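Local coordinates for DNA polymerase (Bacillus phage phi29, PDB 2PY5), which replicates viral DNA by protein-primed synthesis and strand displacement with high processivity and fidelity and, with magnesium ions as cofactor, also has 3'-5' exonuclease activity, at residues S192-G197 / L386-G391; A256-R261 / G358-F363; K132-F137 / I170-E175; L262-E267 / G430-A435. The protein carries 2 engineered substitutions. All blocks are in the same frame, centred on the assembly; numbering follows the deposited sequence. Where two conformers were deposited one is given.

How the contacts relate
Contacts 1, 2 and 4 form one continuous neighbourhood, whereas contact 3 stands apart in the exonuclease region, its centre about 36 Å from that of contact 4. Leu389 of contact 1 packs on Phe360, Phe363 and Met258 of contact 2, and Ile433 of contact 4 reaches both Met258 and Tyr390. Contacts 3 and 4 are buried and wholly apolar across their interfaces, one between two helices and the other between a strand and a helix. Contacts 1 and 2 are only partly buried and more mixed: beside the first, Ser192 bonds a DNA phosphate, and the second adds ordered waters and a lysine-tyrosine bond to its Met-aromatic core.

Contact 1 of 4, residues S192-G197 / L386-G391; sequences SDSLKG and LNSLYG. With EDO (1,2-ethanediol), chain H; nucleotides of chain C.
Ser194 lies against the turn at Ser388 and Leu389, and Leu195 supplies the apolar half of the contact. In the conformer described, OG of Ser194 is 3.3 Å from CB of Ser388, while CB of Ser194 rests over the peptide link that joins Ser388 to Leu389. Leu389 answers with one branch: its CD1 comes 3.8 Å from CA of Leu195. The two leucine side chains cross at about a right angle, and their CD1 methyls meet at 4.2 Å. What sends Leu389 there is its first torsion, with CG opposite the backbone N (chi1 -176°).

No hydrogen bond spans the two segments. The serine hydroxyls are satisfied just beside them instead, Ser194 OG at the carbonyl of Met385 and Ser388 OG at that of Leu384, both in the last turn of helix 376-387. Two residues before Ser194 on the same helix, Ser192 OG donates a 2.7 Å hydrogen bond to OP1 of DA3 of chain C, and Arg187 also bonds this hydroxyl. Helix 190-202 therefore touches the single strand and the polymerisation region, in keeping with the role of residues 192-229 in coordinating synthesis with degradation. Around the contact, Leu389 also packs on Phe198 of helix 190-202 and Phe363 of helix 361-373, while Tyr390 leans on helix 427-447.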
# COMPACT_ATOMS: atom_id res chain seq x y z
N SER F 192 -4.02 -7.68 9.04
CA SER F 192 -4.61 -8.70 9.88
C SER F 192 -4.23 -8.41 11.33
O SER F 192 -5.06 -8.54 12.22
CB SER F 192 -4.13 -10.07 9.44
OG SER F 192 -4.85 -11.10 10.08
N ASP F 193 -2.99 -7.97 11.55
CA ASP F 193 -2.53 -7.63 12.91
C ASP F 193 -3.35 -6.44 13.44
O ASP F 193 -3.81 -6.43 14.61
CB ASP F 193 -1.04 -7.26 12.96
CG ASP F 193 -0.12 -8.43 12.76
OD1 ASP F 193 -0.42 -9.52 13.23
OD2 ASP F 193 0.97 -8.23 12.16
N SER F 194 -3.53 -5.45 12.60
CA SER F 194 -4.28 -4.24 12.99
C SER F 194 -5.70 -4.59 13.37
O SER F 194 -6.22 -4.15 14.41
CB SER F 194 -4.30 -3.20 11.87
OG SER F 194 -3.09 -2.49 11.81
N LEU F 195 -6.37 -5.38 12.55
CA LEU F 195 -7.76 -5.73 12.83
C LEU F 195 -7.90 -6.56 14.10
O LEU F 195 -8.84 -6.35 14.87
CB LEU F 195 -8.39 -6.45 11.63
CG LEU F 195 -9.88 -6.75 11.72
CD1 LEU F 195 -10.71 -5.49 11.94
CD2 LEU F 195 -10.37 -7.52 10.49
N LYS F 196 -6.98 -7.49 14.31
CA LYS F 196 -7.01 -8.32 15.52
C LYS F 196 -6.84 -7.43 16.74
O LYS F 196 -7.56 -7.60 17.74
CB LYS F 196 -5.94 -9.40 15.46
CG LYS F 196 -5.94 -10.35 16.65
CD LYS F 196 -5.08 -9.85 17.78
CE LYS F 196 -4.85 -10.94 18.80
NZ LYS F 196 -4.00 -10.47 19.92
N GLY F 197 -5.91 -6.49 16.67
CA GLY F 197 -5.65 -5.55 17.77
C GLY F 197 -6.85 -4.71 18.09
O GLY F 197 -7.18 -4.49 19.28
N LEU F 386 -1.51 1.59 13.43
CA LEU F 386 -2.43 2.71 13.20
C LEU F 386 -2.83 2.83 11.74
O LEU F 386 -3.97 3.17 11.42
CB LEU F 386 -1.77 4.02 13.66
CG LEU F 386 -1.67 4.16 15.18
CD1 LEU F 386 -0.66 5.23 15.55
CD2 LEU F 386 -3.05 4.47 15.79
N ASN F 387 -1.87 2.58 10.85
CA ASN F 387 -2.04 2.87 9.41
C ASN F 387 -2.74 1.74 8.64
O ASN F 387 -3.34 1.98 7.59
CB ASN F 387 -0.69 3.17 8.76
CG ASN F 387 -0.13 4.52 9.16
OD1 ASN F 387 -0.89 5.43 9.52
ND2 ASN F 387 1.20 4.67 9.08
N SER F 388 -2.67 0.51 9.16
CA SER F 388 -3.12 -0.67 8.44
C SER F 388 -4.54 -1.13 8.82
O SER F 388 -5.02 -2.13 8.29
CB SER F 388 -2.13 -1.83 8.68
OG SER F 388 -0.79 -1.48 8.39
N LEU F 389 -5.22 -0.37 9.66
CA LEU F 389 -6.57 -0.76 10.10
C LEU F 389 -7.70 -0.43 9.09
O LEU F 389 -8.51 -1.31 8.77
CB LEU F 389 -6.90 -0.10 11.46
CG LEU F 389 -8.24 -0.52 12.04
CD1 LEU F 389 -8.44 -2.02 12.16
CD2 LEU F 389 -8.41 0.16 13.42
N TYR F 390 -7.80 0.81 8.61
CA TYR F 390 -9.03 1.18 7.91
C TYR F 390 -9.27 0.32 6.67
O TYR F 390 -10.41 -0.02 6.33
CB TYR F 390 -9.09 2.68 7.54
CG TYR F 390 -8.41 3.06 6.25
CD1 TYR F 390 -9.07 2.95 5.03
CD2 TYR F 390 -7.11 3.54 6.24
CE1 TYR F 390 -8.46 3.28 3.86
CE2 TYR F 390 -6.49 3.88 5.06
CZ TYR F 390 -7.16 3.74 3.87
OH TYR F 390 -6.55 4.10 2.69
N GLY F 391 -8.18 -0.01 5.98
CA GLY F 391 -8.29 -0.74 4.74
C GLY F 391 -8.93 -2.11 4.88
O GLY F 391 -9.51 -2.63 3.94
C1 EDO H . 1.81 8.12 10.76
O1 EDO H . 2.33 7.40 9.63
C2 EDO H . 1.84 7.22 11.99
O2 EDO H . 0.65 6.44 12.22
P DC C 4 -4.65 -8.83 4.22
OP1 DC C 4 -3.61 -7.90 3.74
OP2 DC C 4 -4.72 -9.24 5.65
O5' DC C 4 -6.11 -8.31 3.87
C5' DC C 4 -6.35 -7.77 2.59
C4' DC C 4 -7.16 -6.50 2.74
O4' DC C 4 -6.40 -5.49 3.46
C3' DC C 4 -7.49 -5.85 1.41
O3' DC C 4 -8.64 -6.45 0.88
C2' DC C 4 -7.71 -4.41 1.80
C1' DC C 4 -6.65 -4.23 2.87
N1 DC C 4 -5.39 -3.64 2.34
C2 DC C 4 -5.41 -2.29 1.94
O2 DC C 4 -6.46 -1.63 2.03
N3 DC C 4 -4.28 -1.73 1.46
C4 DC C 4 -3.16 -2.45 1.37
N4 DC C 4 -2.07 -1.84 0.89
C5 DC C 4 -3.12 -3.82 1.77
C6 DC C 4 -4.24 -4.38 2.24
P DA C 3 -5.99 -13.43 7.38
OP1 DA C 3 -4.83 -13.08 8.23
OP2 DA C 3 -7.41 -13.12 7.76
O5' DA C 3 -5.76 -12.83 5.92
C5' DA C 3 -4.44 -12.73 5.45
C4' DA C 3 -4.50 -12.47 3.96
O4' DA C 3 -5.10 -13.62 3.32
C3' DA C 3 -5.36 -11.29 3.52
O3' DA C 3 -4.54 -10.16 3.33
C2' DA C 3 -5.95 -11.74 2.18
C1' DA C 3 -5.94 -13.26 2.22
N9 DA C 3 -7.18 -13.95 2.56
C8 DA C 3 -8.03 -13.68 3.61
N7 DA C 3 -9.05 -14.50 3.72
C5 DA C 3 -8.86 -15.38 2.67
C6 DA C 3 -9.59 -16.50 2.21
N6 DA C 3 -10.72 -16.92 2.79
N1 DA C 3 -9.12 -17.16 1.13
C2 DA C 3 -7.99 -16.74 0.54
N3 DA C 3 -7.22 -15.70 0.88
C4 DA C 3 -7.71 -15.07 1.95

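Contact 2 of 4, residues A256-R261 / G358-F363. With EDO (1,2-ethanediol), chain T; EDO (1,2-ethanediol), chain I.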
# COMPACT_ATOMS: atom_id res chain seq x y z
N ALA F 256 -6.90 10.34 11.95
CA ALA F 256 -7.63 11.53 12.37
C ALA F 256 -9.12 11.42 12.03
O ALA F 256 -9.96 11.78 12.84
CB ALA F 256 -7.04 12.79 11.74
N GLN F 257 -9.45 10.92 10.85
CA GLN F 257 -10.88 10.74 10.50
C GLN F 257 -11.55 9.72 11.42
O GLN F 257 -12.68 9.92 11.90
CB GLN F 257 -11.09 10.33 9.04
CG GLN F 257 -10.38 11.17 8.01
CD GLN F 257 -10.44 12.63 8.28
OE1 GLN F 257 -11.52 13.22 8.39
NE2 GLN F 257 -9.26 13.26 8.41
N MET F 258 -10.85 8.63 11.66
CA MET F 258 -11.34 7.57 12.55
C MET F 258 -11.57 8.07 13.97
O MET F 258 -12.52 7.65 14.65
CB MET F 258 -10.36 6.39 12.51
CG MET F 258 -10.27 5.80 11.11
SD MET F 258 -8.82 4.75 10.87
CE MET F 258 -9.45 3.37 11.63
N TYR F 259 -10.73 9.00 14.42
CA TYR F 259 -10.80 9.46 15.79
C TYR F 259 -11.97 10.39 16.05
O TYR F 259 -12.53 10.36 17.14
CB TYR F 259 -9.50 10.19 16.16
CG TYR F 259 -9.23 10.25 17.65
CD1 TYR F 259 -9.45 11.40 18.38
CD2 TYR F 259 -8.73 9.13 18.32
CE1 TYR F 259 -9.20 11.45 19.76
CE2 TYR F 259 -8.45 9.17 19.67
CZ TYR F 259 -8.70 10.32 20.40
OH TYR F 259 -8.42 10.36 21.73
N SER F 260 -12.37 11.19 15.05
CA SER F 260 -13.32 12.28 15.32
C SER F 260 -14.55 12.38 14.43
O SER F 260 -15.51 13.07 14.81
CB SER F 260 -12.60 13.63 15.33
OG SER F 260 -12.20 14.02 14.05
N ARG F 261 -14.58 11.69 13.30
CA ARG F 261 -15.71 11.83 12.40
C ARG F 261 -16.89 10.92 12.72
O ARG F 261 -16.73 9.88 13.34
CB ARG F 261 -15.32 11.60 10.93
CG ARG F 261 -14.24 12.54 10.44
CD ARG F 261 -14.71 13.96 10.25
NE ARG F 261 -13.77 14.70 9.43
CZ ARG F 261 -13.88 15.98 9.10
NH1 ARG F 261 -14.90 16.71 9.53
NH2 ARG F 261 -12.95 16.53 8.33
N GLY F 358 -16.19 7.93 17.92
CA GLY F 358 -15.52 7.29 19.04
C GLY F 358 -15.24 5.79 19.00
O GLY F 358 -14.66 5.25 19.96
N LEU F 359 -15.63 5.11 17.93
CA LEU F 359 -15.41 3.66 17.85
C LEU F 359 -13.94 3.28 17.89
O LEU F 359 -13.61 2.17 18.31
CB LEU F 359 -16.08 3.05 16.60
CG LEU F 359 -17.60 2.94 16.68
CD1 LEU F 359 -18.20 2.78 15.29
CD2 LEU F 359 -18.01 1.78 17.57
N PHE F 360 -13.06 4.19 17.46
CA PHE F 360 -11.62 3.92 17.37
C PHE F 360 -10.78 4.60 18.43
O PHE F 360 -9.55 4.47 18.41
CB PHE F 360 -11.10 4.32 15.98
CG PHE F 360 -11.77 3.60 14.87
CD1 PHE F 360 -12.84 4.16 14.20
CD2 PHE F 360 -11.37 2.33 14.53
CE1 PHE F 360 -13.44 3.48 13.17
CE2 PHE F 360 -11.99 1.64 13.51
CZ PHE F 360 -13.02 2.22 12.84
N LYS F 361 -11.42 5.28 19.38
CA LYS F 361 -10.70 6.09 20.36
C LYS F 361 -9.65 5.28 21.12
O LYS F 361 -8.48 5.66 21.17
CB LYS F 361 -11.65 6.70 21.37
CG LYS F 361 -10.94 7.58 22.37
CD LYS F 361 -11.92 8.35 23.20
CE LYS F 361 -11.29 8.81 24.49
NZ LYS F 361 -10.05 9.61 24.29
N ASP F 362 -10.07 4.18 21.73
CA ASP F 362 -9.16 3.43 22.60
C ASP F 362 -8.01 2.80 21.81
O ASP F 362 -6.89 2.75 22.30
CB ASP F 362 -9.91 2.36 23.40
CG ASP F 362 -10.85 2.95 24.45
OD1 ASP F 362 -10.70 4.14 24.84
OD2 ASP F 362 -11.74 2.20 24.92
N PHE F 363 -8.28 2.32 20.61
CA PHE F 363 -7.23 1.71 19.76
C PHE F 363 -6.21 2.75 19.35
O PHE F 363 -5.00 2.54 19.43
CB PHE F 363 -7.87 1.10 18.50
CG PHE F 363 -6.87 0.50 17.54
CD1 PHE F 363 -6.39 -0.78 17.73
CD2 PHE F 363 -6.41 1.22 16.43
CE1 PHE F 363 -5.46 -1.35 16.84
CE2 PHE F 363 -5.48 0.66 15.55
CZ PHE F 363 -5.03 -0.63 15.75
C1 EDO T . -9.72 16.24 10.08
O1 EDO T . -8.39 15.85 9.71
C2 EDO T . -10.21 15.43 11.27
O2 EDO T . -9.40 15.68 12.43
C1 EDO I . -18.90 14.26 14.67
O1 EDO I . -20.03 14.83 13.99
C2 EDO I . -17.70 15.20 14.56
O2 EDO I . -16.90 15.18 15.76
O HOH W 1 -15.19 8.45 15.03
O HOH W 2 -13.13 7.05 17.20
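The Phe360 ring receives the methyl of Met258 over one face: CE, brought there by the bend at the end of the methionine (chi3 80°), stands 3.7 Å from the ring centroid, 18° off the normal. CD1 of the same ring lies 3.5 Å from the backbone O of Met258, so Met258 meets Phe360 with both its side chain and its carbonyl. The Tyr259 ring has the carbonyl O of Lys361 at its edge, near the ring plane, and its hydroxyl OH accepts a 3.1 Å hydrogen bond from Lys361 NZ. Asp365 engages both ends of that pair, as a salt-bridge partner of the lysine and a hydrogen-bond partner of the tyrosine. At the guanidinium edge of Arg261, OE1 of Gln257 lies in plane and takes a nearly straight bond from NE (177°).

Two waters lie between the backbones. One joins the carbonyls of Met258 and Arg261 to Gly358 N; the other links Met258 O to Phe360 N, accepting from this N at 2.9 Å. A Met-aromatic contact, backed by a lysine-tyrosine bond and bridging waters, thus joins the end of helix 253-260 to the type I beta turn from Gly358 to Lys361 that leads into helix 361-373, the first of the two fingers helices in this B-family polymerase.

Contact 3 of 4, residues K132-F137 / I170-E175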
# COMPACT_ATOMS: atom_id res chain seq x y z
N LYS F 132 14.92 -0.07 3.49
CA LYS F 132 14.15 0.88 4.29
C LYS F 132 13.83 0.30 5.67
O LYS F 132 13.90 1.01 6.67
CB LYS F 132 12.87 1.29 3.57
CG LYS F 132 12.00 2.24 4.37
CD LYS F 132 10.98 2.97 3.49
CE LYS F 132 9.96 3.72 4.33
NZ LYS F 132 10.60 4.72 5.23
N ILE F 133 13.49 -0.98 5.71
CA ILE F 133 13.30 -1.68 6.98
C ILE F 133 14.55 -1.56 7.85
O ILE F 133 14.46 -1.23 9.02
CB ILE F 133 12.95 -3.17 6.79
CG1 ILE F 133 11.56 -3.30 6.14
CG2 ILE F 133 12.98 -3.91 8.14
CD1 ILE F 133 11.25 -4.66 5.55
N ALA F 134 15.72 -1.81 7.28
CA ALA F 134 16.94 -1.72 8.08
C ALA F 134 17.13 -0.31 8.64
O ALA F 134 17.48 -0.13 9.80
CB ALA F 134 18.15 -2.16 7.26
N LYS F 135 16.89 0.69 7.80
CA LYS F 135 17.04 2.09 8.22
C LYS F 135 16.09 2.45 9.35
O LYS F 135 16.51 2.92 10.41
CB LYS F 135 16.79 3.01 7.02
N ASP F 136 14.80 2.20 9.12
CA ASP F 136 13.74 2.63 10.05
C ASP F 136 13.73 1.80 11.34
O ASP F 136 13.39 2.32 12.41
CB ASP F 136 12.37 2.54 9.37
CG ASP F 136 12.21 3.52 8.23
OD1 ASP F 136 12.96 4.53 8.17
OD2 ASP F 136 11.32 3.28 7.39
N PHE F 137 14.10 0.53 11.23
CA PHE F 137 14.13 -0.37 12.39
C PHE F 137 15.47 -0.35 13.11
O PHE F 137 15.66 -1.06 14.10
CB PHE F 137 13.79 -1.82 11.98
CG PHE F 137 12.31 -2.08 11.76
CD1 PHE F 137 11.59 -1.36 10.81
CD2 PHE F 137 11.66 -3.08 12.47
CE1 PHE F 137 10.22 -1.61 10.61
CE2 PHE F 137 10.30 -3.34 12.27
CZ PHE F 137 9.59 -2.61 11.34
N ILE F 170 19.07 -11.51 4.66
CA ILE F 170 18.22 -12.42 5.44
C ILE F 170 18.21 -12.05 6.93
O ILE F 170 17.21 -12.25 7.60
CB ILE F 170 18.57 -13.92 5.22
CG1 ILE F 170 19.97 -14.29 5.74
CG2 ILE F 170 18.42 -14.25 3.73
CD1 ILE F 170 20.39 -15.73 5.39
N GLN F 171 19.30 -11.48 7.44
CA GLN F 171 19.36 -11.12 8.86
C GLN F 171 18.53 -9.87 9.15
O GLN F 171 17.96 -9.77 10.22
CB GLN F 171 20.81 -10.93 9.32
CG GLN F 171 20.91 -10.65 10.82
CD GLN F 171 22.31 -10.76 11.40
OE1 GLN F 171 22.61 -10.18 12.45
NE2 GLN F 171 23.17 -11.51 10.74
N ILE F 172 18.48 -8.93 8.21
CA ILE F 172 17.62 -7.74 8.40
C ILE F 172 16.17 -8.18 8.59
O ILE F 172 15.49 -7.75 9.54
CB ILE F 172 17.72 -6.77 7.20
CG1 ILE F 172 19.06 -6.04 7.23
CG2 ILE F 172 16.55 -5.75 7.22
CD1 ILE F 172 19.46 -5.47 5.88
N ILE F 173 15.68 -9.03 7.69
CA ILE F 173 14.30 -9.51 7.77
C ILE F 173 14.10 -10.41 9.01
O ILE F 173 13.08 -10.29 9.69
CB ILE F 173 13.86 -10.20 6.46
CG1 ILE F 173 13.81 -9.18 5.31
CG2 ILE F 173 12.49 -10.86 6.65
CD1 ILE F 173 12.89 -7.94 5.54
N ALA F 174 15.07 -11.25 9.35
CA ALA F 174 14.99 -12.02 10.60
C ALA F 174 14.85 -11.12 11.82
O ALA F 174 14.04 -11.38 12.70
CB ALA F 174 16.20 -12.94 10.77
N GLU F 175 15.68 -10.08 11.90
CA GLU F 175 15.66 -9.17 13.05
C GLU F 175 14.33 -8.42 13.14
O GLU F 175 13.77 -8.26 14.22
CB GLU F 175 16.83 -8.19 12.99
CG GLU F 175 18.21 -8.88 13.22
CD GLU F 175 19.40 -7.95 13.04
OE1 GLU F 175 19.25 -6.86 12.45
OE2 GLU F 175 20.50 -8.31 13.51
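Ile133 and Ala134 on helix 132-136 face Ile172 and Ile173 on helix 170-175, a helix-helix packing within the exonuclease domain, which in B-family polymerases has the RNase H-like DnaQ fold. The short axes pass 9.8 Å apart and cross at 54°. The small methyl of Ala134 makes room for a larger neighbour: Ile172 spreads around it, with CD1 at 3.8 Å and CG2 at 3.9 Å from Ala134 CB. Beside this pair, the bulkier Ile133 projects a branch each way. Its CG2 touches CG2 of Ile172 at 4.1 Å, and its CD1 extends to CD1 of Ile173 at 3.7 Å, the two side chains crossing at about a right angle.

Ile173 is turned so that its terminal methyl folds back (chi2 -57°) and carries the contact. The Ile173 side chain also lies close to those of His61 and Ser122, the latter a residue that binds single-stranded DNA, while Ile170 leans on the engineered Ala12. The magnesium ligand Asp169 directly precedes this segment on the same helix. Within 132-137, CG2 of Ile133 also sits over one face of the Phe137 ring, 3.9 Å above its plane.

Contact 4 of 4, residues L262-E267 / G430-A435; sequences LLPYGE and GVFITA
Pro264 and Leu263 lie side by side against Phe432, each meeting it at a different angle. The proline ring crosses the phenylalanine side chain obliquely: its CD comes 3.7 Å from CB of Phe432, and its CG reaches CD1 of the aromatic ring, also at 3.7 Å. Pro264 thus touches the root of the side chain and, obliquely, the CD1 corner of the ring. Leu263 instead runs past Phe432 in the opposite direction and touches it at the base, CD2 standing 3.9 Å from CB of Phe432. The same methyl is 4.1 Å from CG1 of Ile433, so it bridges two consecutive residues of the helix. A first torsion with CG opposite the carbonyl carbon (chi1 -62°) brings this branch to the helix, leaving CD1 to pack on Met258 and Phe360.

All the touching groups are buried, and between the two segments the contact is purely apolar, though Trp436 on the same helix bonds Leu262 O. The short strand and helix run almost exactly antiparallel, at 177°, with their axes 7.8 Å apart. Strand 263-265 is held by backbone bonds to strand 340-356, and Leu283 of strand 283-294 touches both Pro264 and Phe432. The arrangement is a strand of an antiparallel sheet laid along helix 427-447, which also carries Thr434, probably a template-primer contact, and whose Ile433 lies beside Tyr254 and Tyr390, residues probably involved in nucleotide selection at the polymerisation site.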
# COMPACT_ATOMS: atom_id res chain seq x y z
N LEU F 262 -18.07 11.35 12.30
CA LEU F 262 -19.26 10.51 12.37
C LEU F 262 -19.13 9.36 11.38
O LEU F 262 -19.01 9.59 10.18
CB LEU F 262 -20.50 11.34 12.04
CG LEU F 262 -21.86 10.68 12.27
CD1 LEU F 262 -22.10 10.37 13.77
CD2 LEU F 262 -22.94 11.60 11.71
N LEU F 263 -19.18 8.13 11.89
CA LEU F 263 -18.93 6.94 11.07
C LEU F 263 -20.03 5.90 11.23
O LEU F 263 -20.67 5.81 12.29
CB LEU F 263 -17.56 6.35 11.39
CG LEU F 263 -16.34 7.23 11.11
CD1 LEU F 263 -15.06 6.66 11.72
CD2 LEU F 263 -16.21 7.40 9.58
N PRO F 264 -20.26 5.10 10.19
CA PRO F 264 -21.40 4.19 10.18
C PRO F 264 -21.18 2.90 10.96
O PRO F 264 -20.06 2.39 11.04
CB PRO F 264 -21.53 3.86 8.68
CG PRO F 264 -20.13 3.85 8.23
CD PRO F 264 -19.51 5.02 8.92
N TYR F 265 -22.28 2.35 11.48
CA TYR F 265 -22.26 1.01 12.06
C TYR F 265 -23.64 0.36 11.91
O TYR F 265 -24.64 1.03 11.53
CB TYR F 265 -21.81 1.05 13.53
CG TYR F 265 -22.86 1.58 14.48
CD1 TYR F 265 -23.72 0.71 15.14
CD2 TYR F 265 -23.00 2.94 14.70
CE1 TYR F 265 -24.70 1.18 16.00
CE2 TYR F 265 -24.00 3.43 15.58
CZ TYR F 265 -24.84 2.54 16.19
OH TYR F 265 -25.83 3.01 17.07
N GLY F 266 -23.69 -0.93 12.24
CA GLY F 266 -24.94 -1.66 12.26
C GLY F 266 -25.52 -2.08 10.94
O GLY F 266 -24.89 -1.91 9.88
N GLU F 267 -26.72 -2.65 10.99
CA GLU F 267 -27.39 -3.14 9.80
C GLU F 267 -27.96 -1.95 9.06
O GLU F 267 -28.69 -1.15 9.64
CB GLU F 267 -28.54 -4.09 10.14
CG GLU F 267 -29.13 -4.80 8.91
CD GLU F 267 -28.15 -5.79 8.23
OE1 GLU F 267 -27.39 -6.45 8.95
OE2 GLU F 267 -28.16 -5.90 6.96
N GLY F 430 -15.10 1.58 5.67
CA GLY F 430 -14.07 2.00 4.71
C GLY F 430 -14.55 3.13 3.82
O GLY F 430 -13.84 4.11 3.58
N VAL F 431 -15.77 3.00 3.31
CA VAL F 431 -16.34 4.01 2.42
C VAL F 431 -16.29 5.39 3.08
O VAL F 431 -15.87 6.39 2.48
CB VAL F 431 -17.80 3.67 2.04
CG1 VAL F 431 -18.53 4.87 1.48
CG2 VAL F 431 -17.83 2.45 1.08
N PHE F 432 -16.71 5.47 4.35
CA PHE F 432 -16.77 6.75 5.03
C PHE F 432 -15.44 7.27 5.57
O PHE F 432 -15.23 8.47 5.64
CB PHE F 432 -17.84 6.70 6.12
CG PHE F 432 -19.21 6.91 5.58
CD1 PHE F 432 -19.96 5.85 5.08
CD2 PHE F 432 -19.75 8.19 5.50
CE1 PHE F 432 -21.23 6.07 4.56
CE2 PHE F 432 -21.02 8.41 4.96
CZ PHE F 432 -21.75 7.35 4.50
N ILE F 433 -14.54 6.37 5.91
CA ILE F 433 -13.23 6.82 6.37
C ILE F 433 -12.53 7.54 5.22
O ILE F 433 -11.99 8.65 5.41
CB ILE F 433 -12.40 5.70 6.96
CG1 ILE F 433 -12.95 5.27 8.33
CG2 ILE F 433 -10.91 6.15 7.12
CD1 ILE F 433 -12.40 3.94 8.84
N THR F 434 -12.54 6.95 4.02
CA THR F 434 -11.87 7.59 2.88
C THR F 434 -12.65 8.84 2.41
O THR F 434 -12.04 9.84 2.01
CB THR F 434 -11.61 6.64 1.74
OG1 THR F 434 -12.85 6.18 1.19
CG2 THR F 434 -10.75 5.45 2.19
N ALA F 435 -13.98 8.82 2.53
CA ALA F 435 -14.81 9.97 2.15
C ALA F 435 -14.50 11.18 3.01
O ALA F 435 -14.29 12.28 2.51
CB ALA F 435 -16.31 9.63 2.19